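Local coordinates for protein diketoreductase (Acinetobacter baylyi, PDB 4E12) that probably catalyses the NAD-dependent interconversion of (3S)-3-hydroxyacyl-CoA and 3-oxoacyl-CoA, and as a diketoreductase reduces dicarbonyl compounds, at residues A[114-119]-A[168-173]; A[88-93]-A[140-145]; A[231-236]-A[256-261]. All coordinates share one frame; numbering follows the deposited sequence.

Contact 1 of 3, residues A[114-119]-A[168-173]; sequences KTIFAT and QQVVEF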
ATOM      1  N   LYS A 114      -4.558 -22.991  34.357  1.00 50.01           N
ATOM      2  CA  LYS A 114      -3.308 -22.580  33.720  1.00 47.47           C
ATOM      3  C   LYS A 114      -3.493 -22.125  32.275  1.00 50.82           C
ATOM      4  O   LYS A 114      -2.639 -21.413  31.735  1.00 44.15           O
ATOM      5  CB  LYS A 114      -2.306 -23.728  33.729  1.00 43.49           C
ATOM      6  CG  LYS A 114      -2.795 -24.959  32.994  1.00 37.64           C
ATOM      7  CD  LYS A 114      -1.650 -25.937  32.752  1.00 36.61           C
ATOM      8  CE  LYS A 114      -2.152 -27.140  31.975  1.00 35.62           C
ATOM      9  NZ  LYS A 114      -1.055 -28.116  31.715  1.00 42.14           N
ATOM     10  N   THR A 115      -4.596 -22.546  31.660  1.00 44.97           N
ATOM     11  CA  THR A 115      -4.792 -22.425  30.215  1.00 39.51           C
ATOM     12  C   THR A 115      -4.911 -20.996  29.682  1.00 39.52           C
ATOM     13  O   THR A 115      -5.766 -20.211  30.105  1.00 38.99           O
ATOM     14  CB  THR A 115      -5.988 -23.285  29.726  1.00 43.37           C
ATOM     15  OG1 THR A 115      -5.746 -24.658  30.075  1.00 45.75           O
ATOM     16  CG2 THR A 115      -6.131 -23.200  28.205  1.00 37.61           C
ATOM     17  N   ILE A 116      -4.049 -20.674  28.721  1.00 40.34           N
ATOM     18  CA  ILE A 116      -4.154 -19.412  27.995  1.00 38.25           C
ATOM     19  C   ILE A 116      -5.137 -19.583  26.848  1.00 34.59           C
ATOM     20  O   ILE A 116      -5.109 -20.603  26.153  1.00 35.67           O
ATOM     21  CB  ILE A 116      -2.793 -19.001  27.424  1.00 39.35           C
ATOM     22  CG1 ILE A 116      -1.804 -18.807  28.574  1.00 35.69           C
ATOM     23  CG2 ILE A 116      -2.944 -17.758  26.546  1.00 34.51           C
ATOM     24  CD1 ILE A 116      -0.374 -18.561  28.157  1.00 34.16           C
ATOM     25  N   PHE A 117      -6.021 -18.606  26.669  1.00 33.02           N
ATOM     26  CA  PHE A 117      -6.970 -18.636  25.558  1.00 34.32           C
ATOM     27  C   PHE A 117      -6.551 -17.617  24.501  1.00 29.90           C
ATOM     28  O   PHE A 117      -6.350 -16.439  24.804  1.00 31.87           O
ATOM     29  CB  PHE A 117      -8.389 -18.262  26.001  1.00 33.42           C
ATOM     30  CG  PHE A 117      -9.026 -19.224  26.977  1.00 35.45           C
ATOM     31  CD1 PHE A 117      -8.492 -20.488  27.204  1.00 39.39           C
ATOM     32  CD2 PHE A 117     -10.171 -18.852  27.666  1.00 36.84           C
ATOM     33  CE1 PHE A 117      -9.090 -21.370  28.106  1.00 39.85           C
ATOM     34  CE2 PHE A 117     -10.778 -19.728  28.575  1.00 33.00           C
ATOM     35  CZ  PHE A 117     -10.236 -20.985  28.792  1.00 31.62           C
ATOM     36  N   ALA A 118      -6.451 -18.049  23.253  1.00 30.51           N
ATOM     37  CA  ALA A 118      -6.183 -17.091  22.184  1.00 28.80           C
ATOM     38  C   ALA A 118      -7.212 -17.239  21.063  1.00 30.55           C
ATOM     39  O   ALA A 118      -7.465 -18.347  20.579  1.00 34.65           O
ATOM     40  CB  ALA A 118      -4.763 -17.293  21.660  1.00 30.69           C
ATOM     41  N   THR A 119      -7.811 -16.122  20.658  1.00 30.51           N
ATOM     42  CA  THR A 119      -8.761 -16.099  19.546  1.00 31.53           C
ATOM     43  C   THR A 119      -8.053 -15.727  18.237  1.00 33.03           C
ATOM     44  O   THR A 119      -7.159 -14.878  18.239  1.00 34.14           O
ATOM     45  CB  THR A 119      -9.905 -15.074  19.821  1.00 28.19           C
ATOM     46  OG1 THR A 119     -10.797 -15.031  18.703  1.00 31.50           O
ATOM     47  CG2 THR A 119      -9.342 -13.680  20.089  1.00 27.30           C
ATOM     48  N   GLN A 168       3.632 -12.106  26.701  1.00 38.47           N
ATOM     49  CA  GLN A 168       4.976 -12.467  26.283  1.00 39.23           C
ATOM     50  C   GLN A 168       5.118 -13.968  26.026  1.00 37.21           C
ATOM     51  O   GLN A 168       5.860 -14.378  25.131  1.00 40.55           O
ATOM     52  CB  GLN A 168       6.035 -11.993  27.284  1.00 41.77           C
ATOM     53  CG  GLN A 168       7.452 -12.303  26.837  1.00 48.70           C
ATOM     54  CD  GLN A 168       7.899 -11.483  25.626  1.00 60.01           C
ATOM     55  OE1 GLN A 168       7.244 -10.512  25.233  1.00 58.16           O
ATOM     56  NE2 GLN A 168       9.017 -11.880  25.028  1.00 68.73           N
ATOM     57  N   GLN A 169       4.419 -14.796  26.796  1.00 38.20           N
ATOM     58  CA  GLN A 169       4.475 -16.233  26.548  1.00 42.33           C
ATOM     59  C   GLN A 169       3.885 -16.559  25.173  1.00 41.16           C
ATOM     60  O   GLN A 169       4.431 -17.394  24.452  1.00 39.00           O
ATOM     61  CB  GLN A 169       3.763 -17.032  27.646  1.00 42.45           C
ATOM     62  CG  GLN A 169       4.335 -16.802  29.031  1.00 52.21           C
ATOM     63  CD  GLN A 169       3.666 -17.647  30.097  1.00 54.89           C
ATOM     64  OE1 GLN A 169       2.867 -18.535  29.794  1.00 62.77           O
ATOM     65  NE2 GLN A 169       3.981 -17.364  31.360  1.00 91.08           N
ATOM     66  N   VAL A 170       2.780 -15.907  24.812  1.00 39.71           N
ATOM     67  CA  VAL A 170       2.200 -16.112  23.485  1.00 36.97           C
ATOM     68  C   VAL A 170       3.164 -15.613  22.402  1.00 31.92           C
ATOM     69  O   VAL A 170       3.322 -16.254  21.355  1.00 31.80           O
ATOM     70  CB  VAL A 170       0.808 -15.431  23.349  1.00 38.59           C
ATOM     71  CG1 VAL A 170       0.309 -15.513  21.916  1.00 35.71           C
ATOM     72  CG2 VAL A 170      -0.198 -16.119  24.267  1.00 39.09           C
ATOM     73  N   VAL A 171       3.811 -14.474  22.645  1.00 31.26           N
ATOM     74  CA  VAL A 171       4.808 -13.989  21.706  1.00 33.47           C
ATOM     75  C   VAL A 171       5.896 -15.022  21.522  1.00 35.77           C
ATOM     76  O   VAL A 171       6.314 -15.291  20.399  1.00 31.64           O
ATOM     77  CB  VAL A 171       5.438 -12.640  22.126  1.00 35.54           C
ATOM     78  CG1 VAL A 171       6.618 -12.315  21.221  1.00 33.17           C
ATOM     79  CG2 VAL A 171       4.403 -11.531  22.016  1.00 33.98           C
ATOM     80  N   GLU A 172       6.358 -15.623  22.613  1.00 34.42           N
ATOM     81  CA  GLU A 172       7.416 -16.621  22.493  1.00 32.81           C
ATOM     82  C   GLU A 172       6.893 -17.893  21.834  1.00 32.95           C
ATOM     83  O   GLU A 172       7.604 -18.541  21.064  1.00 36.07           O
ATOM     84  CB  GLU A 172       8.069 -16.878  23.860  1.00 34.71           C
ATOM     85  CG  GLU A 172       8.855 -15.651  24.353  1.00 40.20           C
ATOM     86  CD  GLU A 172       9.345 -15.776  25.778  1.00 58.20           C
ATOM     87  OE1 GLU A 172       8.960 -16.755  26.453  1.00 61.78           O
ATOM     88  OE2 GLU A 172      10.106 -14.883  26.222  1.00 58.00           O
ATOM     89  N   PHE A 173       5.642 -18.242  22.117  1.00 34.57           N
ATOM     90  CA  PHE A 173       5.016 -19.361  21.424  1.00 31.34           C
ATOM     91  C   PHE A 173       4.971 -19.077  19.928  1.00 30.86           C
ATOM     92  O   PHE A 173       5.309 -19.940  19.117  1.00 33.74           O
ATOM     93  CB  PHE A 173       3.585 -19.602  21.910  1.00 28.96           C
ATOM     94  CG  PHE A 173       2.822 -20.568  21.060  1.00 32.86           C
ATOM     95  CD1 PHE A 173       3.024 -21.938  21.183  1.00 32.21           C
ATOM     96  CD2 PHE A 173       1.896 -20.104  20.124  1.00 31.46           C
ATOM     97  CE1 PHE A 173       2.311 -22.842  20.382  1.00 34.69           C
ATOM     98  CE2 PHE A 173       1.175 -20.990  19.315  1.00 34.20           C
ATOM     99  CZ  PHE A 173       1.375 -22.360  19.437  1.00 34.27           C
TER

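Contact 2 of 3, residues A[88-93]-A[140-145]; sequences LVIEAV and LALHFA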
ATOM      1  N   LEU A  88      -2.422 -23.960  26.193  1.00 39.02           N
ATOM      2  CA  LEU A  88      -2.884 -22.899  25.303  1.00 30.50           C
ATOM      3  C   LEU A  88      -3.990 -23.462  24.447  1.00 31.30           C
ATOM      4  O   LEU A  88      -3.872 -24.577  23.935  1.00 34.32           O
ATOM      5  CB  LEU A  88      -1.734 -22.470  24.387  1.00 34.40           C
ATOM      6  CG  LEU A  88      -2.018 -21.477  23.250  1.00 36.51           C
ATOM      7  CD1 LEU A  88      -2.333 -20.110  23.839  1.00 31.40           C
ATOM      8  CD2 LEU A  88      -0.786 -21.378  22.349  1.00 34.14           C
ATOM      9  N   VAL A  89      -5.065 -22.699  24.294  1.00 28.83           N
ATOM     10  CA  VAL A  89      -6.140 -23.062  23.383  1.00 29.76           C
ATOM     11  C   VAL A  89      -6.244 -21.964  22.341  1.00 30.91           C
ATOM     12  O   VAL A  89      -6.425 -20.787  22.669  1.00 33.27           O
ATOM     13  CB  VAL A  89      -7.487 -23.186  24.129  1.00 30.64           C
ATOM     14  CG1 VAL A  89      -8.634 -23.475  23.157  1.00 29.13           C
ATOM     15  CG2 VAL A  89      -7.387 -24.291  25.172  1.00 33.37           C
ATOM     16  N   ILE A  90      -6.093 -22.347  21.087  1.00 33.45           N
ATOM     17  CA  ILE A  90      -6.256 -21.397  20.010  1.00 27.41           C
ATOM     18  C   ILE A  90      -7.643 -21.654  19.424  1.00 29.77           C
ATOM     19  O   ILE A  90      -7.930 -22.751  18.940  1.00 28.62           O
ATOM     20  CB  ILE A  90      -5.148 -21.570  18.940  1.00 25.74           C
ATOM     21  CG1 ILE A  90      -3.758 -21.418  19.578  1.00 26.85           C
ATOM     22  CG2 ILE A  90      -5.300 -20.495  17.875  1.00 24.03           C
ATOM     23  CD1 ILE A  90      -2.602 -21.664  18.638  1.00 30.19           C
ATOM     24  N   GLU A  91      -8.499 -20.642  19.505  1.00 31.81           N
ATOM     25  CA  GLU A  91      -9.871 -20.724  19.033  1.00 33.57           C
ATOM     26  C   GLU A  91     -10.026 -20.183  17.609  1.00 35.57           C
ATOM     27  O   GLU A  91      -9.745 -19.011  17.338  1.00 34.32           O
ATOM     28  CB  GLU A  91     -10.794 -19.982  20.006  1.00 32.43           C
ATOM     29  CG  GLU A  91     -12.229 -19.859  19.530  1.00 34.43           C
ATOM     30  CD  GLU A  91     -12.450 -18.678  18.601  1.00 29.90           C
ATOM     31  OE1 GLU A  91     -12.233 -17.545  19.028  1.00 29.57           O
ATOM     32  OE2 GLU A  91     -12.837 -18.870  17.426  1.00 30.78           O
ATOM     33  N   ALA A  92     -10.470 -21.056  16.709  1.00 35.15           N
ATOM     34  CA  ALA A  92     -10.632 -20.739  15.293  1.00 32.41           C
ATOM     35  C   ALA A  92     -11.948 -21.324  14.798  1.00 32.14           C
ATOM     36  O   ALA A  92     -11.995 -21.989  13.766  1.00 33.61           O
ATOM     37  CB  ALA A  92      -9.447 -21.277  14.471  1.00 28.84           C
ATOM     38  N   VAL A  93     -13.016 -21.083  15.562  1.00 33.26           N
ATOM     39  CA  VAL A  93     -14.366 -21.516  15.197  1.00 33.35           C
ATOM     40  C   VAL A  93     -14.987 -20.436  14.305  1.00 35.45           C
ATOM     41  O   VAL A  93     -14.430 -19.344  14.186  1.00 38.90           O
ATOM     42  CB  VAL A  93     -15.217 -21.741  16.466  1.00 30.80           C
ATOM     43  CG1 VAL A  93     -14.558 -22.785  17.364  1.00 28.66           C
ATOM     44  CG2 VAL A  93     -15.375 -20.445  17.233  1.00 31.98           C
ATOM     45  N   LEU A 140      -6.300 -13.375  24.927  1.00 38.81           N
ATOM     46  CA  LEU A 140      -5.856 -12.397  23.949  1.00 33.67           C
ATOM     47  C   LEU A 140      -6.140 -12.890  22.545  1.00 34.06           C
ATOM     48  O   LEU A 140      -6.741 -13.951  22.354  1.00 37.79           O
ATOM     49  CB  LEU A 140      -4.369 -12.062  24.135  1.00 32.71           C
ATOM     50  CG  LEU A 140      -3.381 -13.218  24.326  1.00 37.85           C
ATOM     51  CD1 LEU A 140      -3.423 -14.180  23.151  1.00 40.88           C
ATOM     52  CD2 LEU A 140      -1.977 -12.679  24.544  1.00 37.40           C
ATOM     53  N   ALA A 141      -5.730 -12.109  21.558  1.00 30.95           N
ATOM     54  CA  ALA A 141      -5.876 -12.545  20.181  1.00 32.16           C
ATOM     55  C   ALA A 141      -4.520 -12.954  19.655  1.00 33.01           C
ATOM     56  O   ALA A 141      -3.519 -12.300  19.952  1.00 32.50           O
ATOM     57  CB  ALA A 141      -6.466 -11.437  19.324  1.00 35.86           C
ATOM     58  N   LEU A 142      -4.503 -14.054  18.905  1.00 31.48           N
ATOM     59  CA  LEU A 142      -3.348 -14.506  18.149  1.00 30.84           C
ATOM     60  C   LEU A 142      -3.859 -14.760  16.741  1.00 33.94           C
ATOM     61  O   LEU A 142      -4.531 -15.763  16.482  1.00 31.77           O
ATOM     62  CB  LEU A 142      -2.790 -15.800  18.754  1.00 30.46           C
ATOM     63  CG  LEU A 142      -1.478 -16.304  18.146  1.00 29.34           C
ATOM     64  CD1 LEU A 142      -0.390 -15.266  18.432  1.00 32.79           C
ATOM     65  CD2 LEU A 142      -1.103 -17.655  18.735  1.00 29.55           C
ATOM     66  N   HIS A 143      -3.533 -13.844  15.840  1.00 31.08           N
ATOM     67  CA  HIS A 143      -4.166 -13.769  14.538  1.00 29.64           C
ATOM     68  C   HIS A 143      -3.172 -14.143  13.459  1.00 28.49           C
ATOM     69  O   HIS A 143      -2.113 -13.524  13.325  1.00 28.29           O
ATOM     70  CB  HIS A 143      -4.698 -12.356  14.315  1.00 29.78           C
ATOM     71  CG  HIS A 143      -5.479 -12.189  13.045  1.00 29.05           C
ATOM     72  ND1 HIS A 143      -5.073 -11.349  12.032  1.00 36.20           N
ATOM     73  CD2 HIS A 143      -6.635 -12.758  12.625  1.00 28.60           C
ATOM     74  CE1 HIS A 143      -5.946 -11.405  11.039  1.00 33.36           C
ATOM     75  NE2 HIS A 143      -6.903 -12.253  11.374  1.00 33.13           N
ATOM     76  N   PHE A 144      -3.530 -15.175  12.713  1.00 29.41           N
ATOM     77  CA  PHE A 144      -2.723 -15.725  11.623  1.00 30.80           C
ATOM     78  C   PHE A 144      -3.252 -15.262  10.263  1.00 34.16           C
ATOM     79  O   PHE A 144      -4.358 -14.726  10.157  1.00 37.04           O
ATOM     80  CB  PHE A 144      -2.806 -17.251  11.671  1.00 32.48           C
ATOM     81  CG  PHE A 144      -2.234 -17.845  12.917  1.00 33.91           C
ATOM     82  CD1 PHE A 144      -2.960 -17.840  14.105  1.00 33.48           C
ATOM     83  CD2 PHE A 144      -0.964 -18.413  12.909  1.00 34.81           C
ATOM     84  CE1 PHE A 144      -2.421 -18.396  15.268  1.00 32.67           C
ATOM     85  CE2 PHE A 144      -0.429 -18.965  14.055  1.00 31.55           C
ATOM     86  CZ  PHE A 144      -1.153 -18.958  15.236  1.00 34.57           C
ATOM     87  N   ALA A 145      -2.472 -15.514   9.214  1.00 35.61           N
ATOM     88  CA  ALA A 145      -2.872 -15.171   7.856  1.00 32.60           C
ATOM     89  C   ALA A 145      -2.960 -16.446   7.028  1.00 35.74           C
ATOM     90  O   ALA A 145      -2.164 -17.364   7.226  1.00 39.68           O
ATOM     91  CB  ALA A 145      -1.840 -14.236   7.244  1.00 34.89           C
TER

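Contact 3 of 3, residues A[231-236]-A[256-261]; sequences GPFEIF and REFAAY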
ATOM      1  N   GLY A 231       0.217  -4.924  -7.649  1.00 32.45           N
ATOM      2  CA  GLY A 231      -0.680  -3.817  -7.365  1.00 28.22           C
ATOM      3  C   GLY A 231      -1.996  -4.255  -6.736  1.00 30.19           C
ATOM      4  O   GLY A 231      -2.277  -5.454  -6.631  1.00 29.73           O
ATOM      5  N   PRO A 232      -2.839  -3.299  -6.307  1.00 26.72           N
ATOM      6  CA  PRO A 232      -4.121  -3.626  -5.683  1.00 26.83           C
ATOM      7  C   PRO A 232      -4.965  -4.693  -6.356  1.00 27.61           C
ATOM      8  O   PRO A 232      -5.591  -5.509  -5.676  1.00 30.89           O
ATOM      9  CB  PRO A 232      -4.836  -2.272  -5.606  1.00 25.06           C
ATOM     10  CG  PRO A 232      -3.706  -1.281  -5.542  1.00 29.36           C
ATOM     11  CD  PRO A 232      -2.646  -1.847  -6.446  1.00 32.12           C
ATOM     12  N   PHE A 233      -5.021  -4.695  -7.679  1.00 27.72           N
ATOM     13  CA  PHE A 233      -5.945  -5.628  -8.319  1.00 27.99           C
ATOM     14  C   PHE A 233      -5.361  -7.031  -8.401  1.00 30.60           C
ATOM     15  O   PHE A 233      -6.084  -8.026  -8.291  1.00 30.86           O
ATOM     16  CB  PHE A 233      -6.493  -5.052  -9.630  1.00 28.76           C
ATOM     17  CG  PHE A 233      -7.357  -3.837  -9.402  1.00 30.18           C
ATOM     18  CD1 PHE A 233      -8.707  -3.992  -9.088  1.00 29.68           C
ATOM     19  CD2 PHE A 233      -6.830  -2.551  -9.484  1.00 26.36           C
ATOM     20  CE1 PHE A 233      -9.518  -2.878  -8.860  1.00 36.48           C
ATOM     21  CE2 PHE A 233      -7.640  -1.434  -9.251  1.00 27.37           C
ATOM     22  CZ  PHE A 233      -8.974  -1.598  -8.945  1.00 30.96           C
ATOM     23  N   GLU A 234      -4.044  -7.105  -8.535  1.00 31.21           N
ATOM     24  CA  GLU A 234      -3.367  -8.388  -8.432  1.00 30.75           C
ATOM     25  C   GLU A 234      -3.616  -8.936  -7.032  1.00 33.10           C
ATOM     26  O   GLU A 234      -3.870 -10.128  -6.864  1.00 33.00           O
ATOM     27  CB  GLU A 234      -1.877  -8.197  -8.657  1.00 30.12           C
ATOM     28  CG  GLU A 234      -1.551  -7.616  -9.994  1.00 36.14           C
ATOM     29  CD  GLU A 234      -0.073  -7.461 -10.169  1.00 40.12           C
ATOM     30  OE1 GLU A 234       0.434  -6.353  -9.923  1.00 39.36           O
ATOM     31  OE2 GLU A 234       0.582  -8.458 -10.533  1.00 36.21           O
ATOM     32  N   ILE A 235      -3.545  -8.054  -6.036  1.00 29.20           N
ATOM     33  CA  ILE A 235      -3.842  -8.411  -4.645  1.00 31.21           C
ATOM     34  C   ILE A 235      -5.294  -8.851  -4.478  1.00 29.07           C
ATOM     35  O   ILE A 235      -5.538  -9.858  -3.812  1.00 31.90           O
ATOM     36  CB  ILE A 235      -3.505  -7.259  -3.658  1.00 31.61           C
ATOM     37  CG1 ILE A 235      -2.002  -6.967  -3.694  1.00 33.41           C
ATOM     38  CG2 ILE A 235      -4.006  -7.583  -2.249  1.00 32.15           C
ATOM     39  CD1 ILE A 235      -1.546  -5.825  -2.787  1.00 35.70           C
ATOM     40  N   PHE A 236      -6.261  -8.133  -5.063  1.00 25.42           N
ATOM     41  CA  PHE A 236      -7.669  -8.592  -5.034  1.00 27.53           C
ATOM     42  C   PHE A 236      -7.849 -10.016  -5.557  1.00 27.90           C
ATOM     43  O   PHE A 236      -8.646 -10.795  -5.017  1.00 29.29           O
ATOM     44  CB  PHE A 236      -8.602  -7.689  -5.869  1.00 26.67           C
ATOM     45  CG  PHE A 236      -9.091  -6.464  -5.143  1.00 31.42           C
ATOM     46  CD1 PHE A 236      -8.872  -5.189  -5.667  1.00 30.51           C
ATOM     47  CD2 PHE A 236      -9.777  -6.588  -3.937  1.00 30.36           C
ATOM     48  CE1 PHE A 236      -9.338  -4.040  -4.993  1.00 30.43           C
ATOM     49  CE2 PHE A 236     -10.250  -5.452  -3.251  1.00 31.35           C
ATOM     50  CZ  PHE A 236     -10.026  -4.172  -3.785  1.00 30.20           C
ATOM     51  N   ARG A 256     -19.622  -0.373  -1.425  1.00 33.38           N
ATOM     52  CA  ARG A 256     -20.766  -1.174  -1.841  1.00 35.97           C
ATOM     53  C   ARG A 256     -20.976  -1.026  -3.325  1.00 32.12           C
ATOM     54  O   ARG A 256     -21.495  -1.922  -3.993  1.00 36.62           O
ATOM     55  CB  ARG A 256     -22.006  -0.758  -1.063  1.00 35.59           C
ATOM     56  CG  ARG A 256     -21.870  -1.036   0.431  1.00 42.21           C
ATOM     57  CD  ARG A 256     -22.983  -0.380   1.220  1.00 51.08           C
ATOM     58  NE  ARG A 256     -24.279  -0.912   0.849  1.00 57.18           N
ATOM     59  CZ  ARG A 256     -24.920  -1.840   1.547  1.00 53.04           C
ATOM     60  NH1 ARG A 256     -24.383  -2.324   2.659  1.00 63.03           N
ATOM     61  NH2 ARG A 256     -26.090  -2.286   1.134  1.00 58.02           N
ATOM     62  N   GLU A 257     -20.541   0.101  -3.854  1.00 35.45           N
ATOM     63  CA  GLU A 257     -20.583   0.327  -5.283  1.00 33.80           C
ATOM     64  C   GLU A 257     -19.577  -0.604  -5.978  1.00 35.78           C
ATOM     65  O   GLU A 257     -19.868  -1.165  -7.034  1.00 33.85           O
ATOM     66  CB  GLU A 257     -20.283   1.797  -5.554  1.00 38.61           C
ATOM     67  CG  GLU A 257     -20.383   2.229  -6.995  1.00 37.12           C
ATOM     68  CD  GLU A 257     -20.326   3.757  -7.147  1.00 72.64           C
ATOM     69  OE1 GLU A 257     -20.505   4.475  -6.131  1.00 54.01           O
ATOM     70  OE2 GLU A 257     -20.106   4.238  -8.283  1.00 57.74           O
ATOM     71  N   PHE A 258     -18.404  -0.771  -5.373  1.00 37.77           N
ATOM     72  CA  PHE A 258     -17.402  -1.717  -5.851  1.00 36.59           C
ATOM     73  C   PHE A 258     -17.948  -3.143  -5.755  1.00 33.51           C
ATOM     74  O   PHE A 258     -17.806  -3.931  -6.690  1.00 37.86           O
ATOM     75  CB  PHE A 258     -16.119  -1.570  -5.019  1.00 33.85           C
ATOM     76  CG  PHE A 258     -14.997  -2.489  -5.432  1.00 32.40           C
ATOM     77  CD1 PHE A 258     -14.443  -2.417  -6.707  1.00 32.73           C
ATOM     78  CD2 PHE A 258     -14.492  -3.420  -4.545  1.00 32.19           C
ATOM     79  CE1 PHE A 258     -13.400  -3.257  -7.098  1.00 36.95           C
ATOM     80  CE2 PHE A 258     -13.436  -4.275  -4.928  1.00 30.56           C
ATOM     81  CZ  PHE A 258     -12.898  -4.188  -6.206  1.00 34.44           C
ATOM     82  N   ALA A 259     -18.576  -3.481  -4.634  1.00 34.30           N
ATOM     83  CA  ALA A 259     -19.189  -4.799  -4.502  1.00 37.26           C
ATOM     84  C   ALA A 259     -20.106  -5.095  -5.694  1.00 39.91           C
ATOM     85  O   ALA A 259     -19.993  -6.149  -6.329  1.00 37.26           O
ATOM     86  CB  ALA A 259     -19.953  -4.912  -3.188  1.00 33.55           C
ATOM     87  N   ALA A 260     -20.998  -4.159  -6.013  1.00 40.73           N
ATOM     88  CA  ALA A 260     -21.894  -4.323  -7.161  1.00 39.47           C
ATOM     89  C   ALA A 260     -21.116  -4.487  -8.469  1.00 40.06           C
ATOM     90  O   ALA A 260     -21.555  -5.216  -9.359  1.00 37.19           O
ATOM     91  CB  ALA A 260     -22.863  -3.155  -7.263  1.00 46.88           C
ATOM     92  N   TYR A 261     -19.971  -3.808  -8.581  1.00 36.80           N
ATOM     93  CA  TYR A 261     -19.136  -3.841  -9.779  1.00 37.64           C
ATOM     94  C   TYR A 261     -18.504  -5.217  -9.939  1.00 33.58           C
ATOM     95  O   TYR A 261     -18.470  -5.793 -11.033  1.00 31.10           O
ATOM     96  CB  TYR A 261     -18.034  -2.770  -9.693  1.00 34.19           C
ATOM     97  CG  TYR A 261     -17.129  -2.703 -10.896  1.00 35.35           C
ATOM     98  CD1 TYR A 261     -17.395  -1.827 -11.952  1.00 36.97           C
ATOM     99  CD2 TYR A 261     -15.997  -3.511 -10.986  1.00 30.28           C
ATOM    100  CE1 TYR A 261     -16.554  -1.765 -13.060  1.00 40.01           C
ATOM    101  CE2 TYR A 261     -15.150  -3.452 -12.090  1.00 36.45           C
ATOM    102  CZ  TYR A 261     -15.430  -2.584 -13.121  1.00 40.23           C
ATOM    103  OH  TYR A 261     -14.591  -2.536 -14.215  1.00 43.36           O
TER

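Contact 1 of 3, residues A[114-119]-A[168-173]
The carboxamide of Gln169 is the flat group through which helix 164-176 meets the side chain of Ile116, on strand 116-119 of the central sheet. Its OE1 lies 3.6 Å from Ile116 CD1, and this methyl sits well out of the amide plane, approaching the oxygen at a slant. At the other end of the same group, NE2 is hydrogen-bonded to Glu165 OE2, one helical turn back; that bond helps fix the rotation of the amide and leaves OE1 turned to the hydrocarbon. The side chain gets there by running out straight beyond CG (chi2 -177°), long enough to reach the border of the apolar patch from the partly exposed flank of the helix.

Deeper in, the contact is purely aliphatic. Ile116 CG2 and Val170 CG2 touch at 3.9 Å, the two side chains slipping past each other in opposite senses. Ile116 divides its branches between two neighbours on the helix: CG2 goes to Val170, while the CG1 arm, stretched out by a chi2 of 173°, carries CD1 to Gln169. Ala118, two residues along the strand, also turns its CB to the helix but stops short of it. Phe173, one helical turn after Val170, packs on Leu88 of the adjoining strand and meets the ring of Phe28 edge-to-face.

Phe117 points to the other side of the sheet, where it packs on Leu107 of helix 97-110. A strand with helices against both of its faces is the layered alpha/beta/alpha arrangement of a Rossmann-type NAD-binding domain.

Contact 2 of 3, residues A[88-93]-A[140-145]
Ile90 and Leu142 stand on parallel strands of the Rossmann-type sheet that are second neighbours, with strand 116-119 between them, and their CA atoms are 7.7 Å apart. The middle strand takes the backbone hydrogen bonds, as between Ile116 and Val89, so these two segments meet through side chains alone, which reach past it on one face of the sheet.

Ile90 does so with both branches. Its CD1 comes to 4.3 Å from Leu142 CD2, a methyl-to-methyl contact at the loose end of van der Waals range. With CG1 beside the backbone N (chi1 -57°), CG2 lies opposite that N, beside the carbonyl carbon, and faces Phe144, where it is 4.4 Å from CE1 and oblique to the ring. Phe173 of helix 164-176 also packs on Ile90, adding to a buried apolar layer.

Between Leu142 and Phe144 in the chain lies His143, predicted to be important for catalysis. Its NE2 is hydrogen-bonded to Ser122 OG and its ND1 to Glu155 OE1, while Tyr191 stacks on the ring. Asn120, an NAD-binding residue, holds the backbone N of Phe144 through OD1.

At the end of strand 88-91 the carboxylate of Glu91 is gripped from several directions. OE1 is hydrogen-bonded to Thr119 OG1 and Tyr104 OH, and OE2 forms a salt bridge with Lys100; the anti lone pair of OE2 also accepts the N-H of Val93, at 2.9 Å and 150°.

Contact 3 of 3, residues A[231-236]-A[256-261]
Phe258 of helix 253-267 lays the end of its ring over one face of Phe236, on helix 232-239. The closest pair is Phe258 CE2 and Phe236 CZ at 3.6 Å, and Phe258 CZ hovers 3.7 Å above the plane of the Phe236 ring, displaced toward its rim. With centroids 5.0 Å apart and planes inclined at 39°, the pair is neither a parallel stack nor a T-shaped one.

The first torsions explain how the rings meet across segments whose nearest CA atoms, those of Phe236 and Phe258, are 11.9 Å apart. Phe258 places CG opposite the backbone N (chi1 -179°) and sends its ring straight out from the helix. Phe236 makes the other choice, with CG opposite the carbonyl carbon, and comes from the opposite direction to present a face to the end of Phe258. A turn earlier, Phe233 adopts a similar first torsion but offers its edge: Phe258 CE1 lies near the plane of that ring, 4.3 Å from Phe233 CE1. One phenyl ring thus bridges side chains one turn apart on the facing helix. Phe280 packs against all three rings, and Ala205 and Leu201 of helix 193-209 bring a third helix of the C-terminal domain to the cluster.

The start of helix 232-239 is fixed by polar means. Gly231, at the N-cap, donates its own N-H to OE1 of Glu234, three residues on, at 2.7 Å and 167°, from above the carboxylate plane; OE1 also forms a salt bridge with Arg223. Asp219 OD1 takes the N-H of Phe233.

Across the contact itself carbon meets carbon, so what joins these two segments is dispersion and buried aromatic surface, which does not dictate ring orientation as a hydrogen bond would.

Contacts 1 and 2 share one core, their centres about 9 Å apart and their segments alternating along the chain. Strand 116-119 of contact 1 runs between the two strands of contact 2: Ala118 N lies 2.8 Å from Val89 O, and Ala118 O 2.7 Å from Glu91 N, probable hydrogen bonds. The helix joins in, Val170 CG1 packing on Leu142 CD1 at 3.6 Å. Contact 2 carries His143, and its Phe144 side chain is about 4 Å from that of NAD-binding Asn120; the Val170 side chain of contact 1 stays about 10 Å from that of His143. Contact 3, in the C-terminal domain, is centred about 28 Å from contact 2 and about 36 Å from contact 1.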